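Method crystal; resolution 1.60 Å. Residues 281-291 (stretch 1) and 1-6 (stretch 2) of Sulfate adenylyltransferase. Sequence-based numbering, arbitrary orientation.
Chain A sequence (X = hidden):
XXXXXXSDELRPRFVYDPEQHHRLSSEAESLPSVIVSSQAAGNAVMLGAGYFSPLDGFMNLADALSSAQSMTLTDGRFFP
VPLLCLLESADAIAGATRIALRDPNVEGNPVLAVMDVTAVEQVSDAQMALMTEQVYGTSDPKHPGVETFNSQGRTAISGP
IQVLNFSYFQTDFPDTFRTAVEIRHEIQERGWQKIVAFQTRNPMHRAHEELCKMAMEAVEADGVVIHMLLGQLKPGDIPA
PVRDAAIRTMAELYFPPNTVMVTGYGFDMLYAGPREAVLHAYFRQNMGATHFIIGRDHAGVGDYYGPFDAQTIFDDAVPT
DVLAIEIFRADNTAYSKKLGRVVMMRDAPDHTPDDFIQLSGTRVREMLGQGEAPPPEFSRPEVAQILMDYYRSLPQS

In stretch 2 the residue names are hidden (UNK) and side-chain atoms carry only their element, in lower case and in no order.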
# COMPACT_ATOMS: atom_id res chain seq x y z
N ALA A 281 4.90 18.60 11.19
CA ALA A 281 5.45 19.35 10.05
C ALA A 281 6.67 18.65 9.46
O ALA A 281 6.82 18.51 8.23
CB ALA A 281 5.74 20.82 10.44
N TYR A 282 7.52 18.13 10.35
CA TYR A 282 8.73 17.45 9.92
C TYR A 282 8.41 16.25 9.01
O TYR A 282 8.94 16.17 7.87
CB TYR A 282 9.46 16.98 11.17
CG TYR A 282 10.82 16.35 10.90
CD1 TYR A 282 10.91 15.04 10.40
CD2 TYR A 282 11.97 17.05 11.18
CE1 TYR A 282 12.19 14.48 10.13
CE2 TYR A 282 13.24 16.52 10.95
CZ TYR A 282 13.34 15.22 10.42
OH TYR A 282 14.59 14.71 10.17
N PHE A 283 7.54 15.35 9.47
CA PHE A 283 7.28 14.16 8.64
C PHE A 283 6.42 14.42 7.41
O PHE A 283 6.53 13.69 6.41
CB PHE A 283 6.91 12.90 9.45
CG PHE A 283 5.57 12.91 10.15
CD1 PHE A 283 4.39 12.61 9.47
CD2 PHE A 283 5.56 13.00 11.55
CE1 PHE A 283 3.14 12.53 10.20
CE2 PHE A 283 4.35 12.93 12.29
CZ PHE A 283 3.14 12.67 11.62
N ARG A 284 5.64 15.50 7.47
CA ARG A 284 4.85 15.88 6.30
C ARG A 284 5.75 16.46 5.23
O ARG A 284 5.48 16.31 4.02
CB ARG A 284 3.72 16.86 6.68
CG ARG A 284 2.37 16.19 6.93
CD ARG A 284 2.44 15.27 8.03
NE ARG A 284 1.24 14.47 8.39
CZ ARG A 284 0.52 14.54 9.52
NH1 ARG A 284 0.69 15.52 10.40
NH2 ARG A 284 -0.39 13.59 9.78
N GLN A 285 6.82 17.15 5.62
CA GLN A 285 7.79 17.61 4.60
C GLN A 285 8.45 16.40 3.98
O GLN A 285 8.62 16.34 2.74
CB GLN A 285 8.82 18.57 5.20
CG GLN A 285 9.81 19.10 4.12
CD GLN A 285 10.78 20.14 4.63
OE1 GLN A 285 10.43 21.02 5.44
NE2 GLN A 285 12.02 20.10 4.12
N ASN A 286 8.82 15.42 4.82
CA ASN A 286 9.43 14.19 4.26
C ASN A 286 8.56 13.44 3.23
O ASN A 286 9.07 12.94 2.25
CB ASN A 286 9.88 13.24 5.39
CG ASN A 286 11.25 13.60 5.90
OD1 ASN A 286 12.02 14.27 5.21
ND2 ASN A 286 11.59 13.12 7.09
N MET A 287 7.25 13.43 3.44
CA MET A 287 6.33 12.78 2.51
C MET A 287 6.06 13.64 1.24
O MET A 287 5.55 13.09 0.26
CB MET A 287 5.05 12.33 3.24
CG MET A 287 4.00 13.39 3.24
SD MET A 287 2.63 12.85 4.31
CE MET A 287 1.46 14.18 3.92
N GLY A 288 6.50 14.92 1.21
CA GLY A 288 6.42 15.72 -0.00
C GLY A 288 5.40 16.87 0.03
O GLY A 288 5.21 17.55 -0.99
N ALA A 289 4.74 17.06 1.17
CA ALA A 289 3.79 18.17 1.29
C ALA A 289 4.55 19.49 1.40
O ALA A 289 5.63 19.55 2.03
CB ALA A 289 2.87 17.99 2.50
N THR A 290 3.98 20.54 0.80
CA THR A 290 4.57 21.86 0.84
C THR A 290 3.92 22.75 1.90
O THR A 290 4.50 23.79 2.29
CB THR A 290 4.51 22.57 -0.55
OG1 THR A 290 3.16 22.66 -0.99
CG2 THR A 290 5.31 21.84 -1.62
N HIS A 291 2.70 22.39 2.33
CA HIS A 291 1.90 23.16 3.28
C HIS A 291 1.22 22.18 4.25
O HIS A 291 0.84 21.09 3.85
CB HIS A 291 0.85 23.98 2.52
CG HIS A 291 1.46 25.05 1.68
ND1 HIS A 291 1.99 24.81 0.42
CD2 HIS A 291 1.68 26.36 1.94
CE1 HIS A 291 2.49 25.93 -0.06
NE2 HIS A 291 2.32 26.89 0.84
N UNK A 1 10.13 18.84 -6.37
CA UNK A 1 9.57 18.33 -5.09
C UNK A 1 10.28 19.05 -3.94
O UNK A 1 11.46 19.39 -4.07
c UNK A 1 7.10 15.90 -5.63
c UNK A 1 9.08 16.10 -3.80
c UNK A 1 9.73 16.80 -5.02
s UNK A 1 7.71 14.98 -4.25
N UNK A 2 9.56 19.33 -2.86
CA UNK A 2 10.17 19.90 -1.67
C UNK A 2 11.24 18.93 -1.18
O UNK A 2 11.05 17.69 -1.24
c UNK A 2 8.62 21.67 1.46
c UNK A 2 8.46 18.83 -0.04
c UNK A 2 9.11 20.17 -0.57
c UNK A 2 9.69 21.01 0.56
N UNK A 3 12.37 19.46 -0.73
CA UNK A 3 13.43 18.55 -0.28
C UNK A 3 13.06 17.82 1.01
O UNK A 3 12.30 18.35 1.82
c UNK A 3 17.37 20.02 1.30
c UNK A 3 16.19 21.01 1.13
n UNK A 3 17.32 19.05 2.48
c UNK A 3 14.78 19.30 -0.14
c UNK A 3 14.81 20.30 1.01
N UNK A 4 13.56 16.59 1.19
CA UNK A 4 13.40 15.91 2.48
C UNK A 4 14.13 16.72 3.56
O UNK A 4 15.01 17.55 3.26
c UNK A 4 14.30 15.77 0.21
c UNK A 4 14.10 14.55 2.27
c UNK A 4 14.19 14.38 0.74
N UNK A 5 13.79 16.48 4.82
CA UNK A 5 14.43 17.25 5.86
C UNK A 5 15.84 16.72 6.11
O UNK A 5 15.98 15.56 6.39
c UNK A 5 14.27 18.22 8.19
c UNK A 5 13.63 17.23 7.20
c UNK A 5 12.16 17.65 6.94
N UNK A 6 16.85 17.56 5.96
CA UNK A 6 18.25 17.15 6.32
C UNK A 6 19.02 16.27 5.34
O UNK A 6 20.13 15.83 5.67
O HOH W 1 6.65 18.51 -3.18

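Position 1 carries four side-chain atoms: three carbons and one sulfur, in an unbranched chain with the sulfur third. The sulfur lies 4.5 Å from CA of Gly 288. A thioether between carbons identifies Met 1. Its side chain adds little to the contact. A CB on Gly 288 would come to 3.5 Å from SD of Met 1, which is tight. The backbone angles of Gly 288 (phi 110°) call for glycine in any case.

Position 2 has four carbons, forked at the first, with one arm two carbons long. Its CA-to-CB bond points toward stretch 1, and the side chain packs where the helix ends, against Gln 285, Gly 288 and Thr 290. The fork with unequal arms is the pattern of isoleucine, Ile 2. CG2 lies 3.7 Å from O of Gln 285 and 3.6 Å from O of Gly 288. CD1 reaches to 3.9 Å from CG of Gln 285 and 4.1 Å from CA of Thr 290. Water 1 joins the backbones here: it accepts from N of Ile 2 at 3.0 Å and donates to O of Gly 288 at 2.8 Å.

Position 3 shows four carbons in a row ending in nitrogen. CB points away from stretch 1. The main link to the helix is made by the backbone: NE2 of Gln 285 donates to O of position 3 at 2.9 Å. The chain is that of lysine, Lys 3. Its NZ donates to the backbone O of position 4 at 2.9 Å.

Position 4 has three carbons that close a ring onto the backbone nitrogen. Its CB lies 3.6 Å from OD1 of Asn 286. The ring makes it Pro 4. With no N-H, it cannot donate from its backbone.

Position 5 has three carbons, one carrying the other two. CB sits over one face of the Tyr 282 ring in a CH-pi contact, 4.1 Å from the centroid. The backbone N donates to OD1 of Asn 286 at 2.9 Å, with a nearly straight angle of 168°. This is Val 5. CG1 approaches CE2 of Tyr 282 to 3.4 Å, and CG2 lies 3.7 Å from CD of Gln 285.

Position 6 has no side-chain atoms and makes no contact with stretch 1. It is Gly 6. Its positive phi of 79° favours glycine.

The contact combines two polar anchors with apolar packing. Gln 285 and Asn 286 offer a donor and an acceptor to the extended segment's backbone, fixing it beside the helix. Ile 2 and Val 5 then fill the space against the helix end and the Tyr 282 ring. Together the stretches bury 510 Å².

Stretch 2 1-6: MIKPVG
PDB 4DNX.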